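Side-chain contact in beta sliding clamp (PDB 2AWA), which forms a ring-shaped dimer around DNA and probably tethers DNA polymerases and other proteins to it for processive replication: residues L154-N159 / S198-T203. Sequence-based numbering, arbitrary orientation.
Sequences LKKIIN and SQKKLT
Lys-200 NZ forms a salt bridge with Glu-160 OE1, one helical turn beyond Lys-156, and the ammonium also meets Lys-156 CE at 3.8 Å. A long, weak ion pair to Glu-378 OE2 adds a second carboxylate. Lys-156 NZ has its own weak, long pairing with the same Glu-378 oxygen. The two ammonium nitrogens, Lys-156 NZ and Lys-200 NZ, lie 4.9 Å apart, and the acids probably offset their like charges.

The shapes of the two lysines differ. Lys-156 runs out extended, while Lys-200 leaves the strand with CG anti to the backbone N and then bends at chi2 (61°) and chi4 (-58°). The two side chains cross at about a right angle, and the bends bring the Lys-200 amine beside Lys-156 CE. The aliphatic part of Lys-200 packs on Ile-157, with CG 4.2 Å from Ile-157 CG1. The end of Ile-157 comes nearer the strand, and its CD1 meets Leu-202 CD1 at 4.0 Å. This is a methyl-to-methyl contact. Ile-157 also touches Leu-187 and Thr-189 of the adjacent strand 186-192.

Helix 151-161 thus lies against the sheet of the central domain. Segments 154-159 and 198-203 run roughly antiparallel, their axes 9.3 Å apart at closest approach and at an angle of 156°. Strand 196-203 also pairs with strand 379-384 of the C-terminal domain, so the helix packs where the two domains share a sheet. Lys-200 is buried and serves two roles: its methylenes extend the apolar layer, and its charge is probably balanced chiefly by Glu-160 of helix 151-161.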
ATOM      1  N   LEU B 154      -8.449 -12.864 -24.152  1.00 64.77           N
ATOM      2  CA  LEU B 154      -7.384 -13.515 -23.392  1.00 62.76           C
ATOM      3  C   LEU B 154      -7.392 -13.091 -21.931  1.00 61.44           C
ATOM      4  O   LEU B 154      -7.375 -13.945 -21.040  1.00 61.98           O
ATOM      5  CB  LEU B 154      -6.018 -13.168 -23.965  1.00 63.68           C
ATOM      6  CG  LEU B 154      -5.172 -14.272 -24.562  1.00 65.78           C
ATOM      7  CD1 LEU B 154      -5.189 -14.179 -26.059  1.00 73.35           C
ATOM      8  CD2 LEU B 154      -3.743 -14.118 -24.064  1.00 69.47           C
ATOM      9  N   LYS B 155      -7.381 -11.782 -21.685  1.00 60.62           N
ATOM     10  CA  LYS B 155      -7.474 -11.248 -20.311  1.00 62.25           C
ATOM     11  C   LYS B 155      -8.692 -11.806 -19.581  1.00 63.38           C
ATOM     12  O   LYS B 155      -8.628 -12.060 -18.370  1.00 65.45           O
ATOM     13  CB  LYS B 155      -7.555  -9.714 -20.296  1.00 61.60           C
ATOM     14  CG  LYS B 155      -6.289  -8.992 -20.796  1.00 64.23           C
ATOM     15  CD  LYS B 155      -6.375  -7.504 -20.530  1.00 64.44           C
ATOM     16  CE  LYS B 155      -5.125  -6.751 -20.929  1.00 64.98           C
ATOM     17  NZ  LYS B 155      -4.966  -5.533 -20.079  1.00 66.87           N
ATOM     18  N   LYS B 156      -9.793 -12.003 -20.316  1.00 63.91           N
ATOM     19  CA  LYS B 156     -11.005 -12.566 -19.746  1.00 64.66           C
ATOM     20  C   LYS B 156     -10.813 -14.052 -19.401  1.00 63.94           C
ATOM     21  O   LYS B 156     -11.185 -14.493 -18.322  1.00 65.66           O
ATOM     22  CB  LYS B 156     -12.201 -12.360 -20.673  1.00 63.94           C
ATOM     23  CG  LYS B 156     -13.503 -12.745 -20.005  1.00 69.90           C
ATOM     24  CD  LYS B 156     -14.761 -12.245 -20.724  1.00 70.18           C
ATOM     25  CE  LYS B 156     -15.973 -13.110 -20.294  1.00 76.66           C
ATOM     26  NZ  LYS B 156     -17.291 -12.414 -20.303  1.00 77.67           N
ATOM     27  N   ILE B 157     -10.219 -14.820 -20.302  1.00 62.99           N
ATOM     28  CA  ILE B 157      -9.856 -16.197 -19.988  1.00 63.78           C
ATOM     29  C   ILE B 157      -8.925 -16.283 -18.774  1.00 61.42           C
ATOM     30  O   ILE B 157      -9.091 -17.123 -17.914  1.00 59.22           O
ATOM     31  CB  ILE B 157      -9.168 -16.852 -21.183  1.00 64.97           C
ATOM     32  CG1 ILE B 157     -10.216 -17.371 -22.153  1.00 72.17           C
ATOM     33  CG2 ILE B 157      -8.270 -18.012 -20.747  1.00 70.50           C
ATOM     34  CD1 ILE B 157      -9.623 -17.802 -23.490  1.00 77.40           C
ATOM     35  N   ILE B 158      -7.935 -15.406 -18.733  1.00 61.83           N
ATOM     36  CA  ILE B 158      -6.982 -15.403 -17.655  1.00 60.45           C
ATOM     37  C   ILE B 158      -7.682 -15.141 -16.344  1.00 62.27           C
ATOM     38  O   ILE B 158      -7.491 -15.893 -15.413  1.00 67.82           O
ATOM     39  CB  ILE B 158      -5.835 -14.419 -17.904  1.00 58.85           C
ATOM     40  CG1 ILE B 158      -4.990 -14.906 -19.083  1.00 60.33           C
ATOM     41  CG2 ILE B 158      -4.948 -14.331 -16.696  1.00 57.65           C
ATOM     42  CD1 ILE B 158      -4.087 -13.850 -19.709  1.00 61.61           C
ATOM     43  N   ASN B 159      -8.531 -14.125 -16.262  1.00 64.45           N
ATOM     44  CA  ASN B 159      -9.225 -13.840 -14.993  1.00 64.29           C
ATOM     45  C   ASN B 159     -10.220 -14.920 -14.586  1.00 63.14           C
ATOM     46  O   ASN B 159     -10.484 -15.118 -13.381  1.00 58.80           O
ATOM     47  CB  ASN B 159      -9.933 -12.489 -15.038  1.00 64.87           C
ATOM     48  CG  ASN B 159      -9.012 -11.365 -14.747  1.00 68.51           C
ATOM     49  OD1 ASN B 159      -8.195 -11.444 -13.820  1.00 72.45           O
ATOM     50  ND2 ASN B 159      -9.102 -10.302 -15.549  1.00 70.29           N
ATOM     51  N   SER B 198     -11.380 -24.648 -12.746  1.00 60.94           N
ATOM     52  CA  SER B 198     -12.026 -23.681 -13.613  1.00 61.13           C
ATOM     53  C   SER B 198     -11.856 -23.988 -15.102  1.00 61.86           C
ATOM     54  O   SER B 198     -10.771 -24.266 -15.586  1.00 58.80           O
ATOM     55  CB  SER B 198     -11.494 -22.289 -13.319  1.00 61.29           C
ATOM     56  OG  SER B 198     -12.391 -21.344 -13.841  1.00 63.21           O
ATOM     57  N   GLN B 199     -12.951 -23.887 -15.831  1.00 64.46           N
ATOM     58  CA  GLN B 199     -12.953 -24.215 -17.229  1.00 64.73           C
ATOM     59  C   GLN B 199     -13.764 -23.192 -18.008  1.00 66.31           C
ATOM     60  O   GLN B 199     -14.922 -22.920 -17.669  1.00 65.18           O
ATOM     61  CB  GLN B 199     -13.547 -25.596 -17.425  1.00 64.35           C
ATOM     62  CG  GLN B 199     -13.492 -26.042 -18.858  1.00 63.85           C
ATOM     63  CD  GLN B 199     -14.055 -27.412 -19.036  1.00 63.57           C
ATOM     64  OE1 GLN B 199     -13.319 -28.384 -19.195  1.00 69.58           O
ATOM     65  NE2 GLN B 199     -15.373 -27.508 -18.987  1.00 66.12           N
ATOM     66  N   LYS B 200     -13.147 -22.644 -19.051  1.00 66.20           N
ATOM     67  CA  LYS B 200     -13.802 -21.712 -19.947  1.00 65.81           C
ATOM     68  C   LYS B 200     -13.620 -22.224 -21.373  1.00 64.37           C
ATOM     69  O   LYS B 200     -12.518 -22.592 -21.763  1.00 63.03           O
ATOM     70  CB  LYS B 200     -13.182 -20.322 -19.783  1.00 66.13           C
ATOM     71  CG  LYS B 200     -13.673 -19.248 -20.757  1.00 70.37           C
ATOM     72  CD  LYS B 200     -15.168 -18.983 -20.626  1.00 79.38           C
ATOM     73  CE  LYS B 200     -15.642 -17.867 -21.585  1.00 83.34           C
ATOM     74  NZ  LYS B 200     -14.915 -16.558 -21.371  1.00 91.64           N
ATOM     75  N   LYS B 201     -14.706 -22.228 -22.140  1.00 64.78           N
ATOM     76  CA  LYS B 201     -14.704 -22.690 -23.524  1.00 63.73           C
ATOM     77  C   LYS B 201     -15.255 -21.606 -24.468  1.00 62.53           C
ATOM     78  O   LYS B 201     -16.277 -20.996 -24.185  1.00 60.99           O
ATOM     79  CB  LYS B 201     -15.584 -23.923 -23.652  1.00 63.27           C
ATOM     80  CG  LYS B 201     -15.119 -25.209 -22.974  1.00 62.66           C
ATOM     81  CD  LYS B 201     -16.170 -26.296 -23.292  1.00 66.33           C
ATOM     82  CE  LYS B 201     -15.710 -27.723 -23.033  1.00 73.65           C
ATOM     83  NZ  LYS B 201     -16.556 -28.729 -23.808  1.00 69.64           N
ATOM     84  N   LEU B 202     -14.576 -21.379 -25.589  1.00 64.08           N
ATOM     85  CA  LEU B 202     -15.029 -20.453 -26.631  1.00 64.59           C
ATOM     86  C   LEU B 202     -15.023 -21.156 -27.955  1.00 64.60           C
ATOM     87  O   LEU B 202     -14.343 -22.165 -28.106  1.00 62.81           O
ATOM     88  CB  LEU B 202     -14.048 -19.312 -26.801  1.00 64.58           C
ATOM     89  CG  LEU B 202     -13.907 -18.354 -25.651  1.00 75.63           C
ATOM     90  CD1 LEU B 202     -12.709 -17.470 -25.943  1.00 82.34           C
ATOM     91  CD2 LEU B 202     -15.198 -17.543 -25.474  1.00 82.84           C
ATOM     92  N   THR B 203     -15.738 -20.575 -28.921  1.00 65.10           N
ATOM     93  CA  THR B 203     -15.537 -20.880 -30.324  1.00 65.95           C
ATOM     94  C   THR B 203     -14.893 -19.672 -30.997  1.00 67.29           C
ATOM     95  O   THR B 203     -15.438 -18.575 -30.956  1.00 67.70           O
ATOM     96  CB  THR B 203     -16.848 -21.200 -31.014  1.00 66.13           C
ATOM     97  OG1 THR B 203     -17.467 -22.306 -30.346  1.00 67.99           O
ATOM     98  CG2 THR B 203     -16.605 -21.557 -32.466  1.00 63.85           C
TER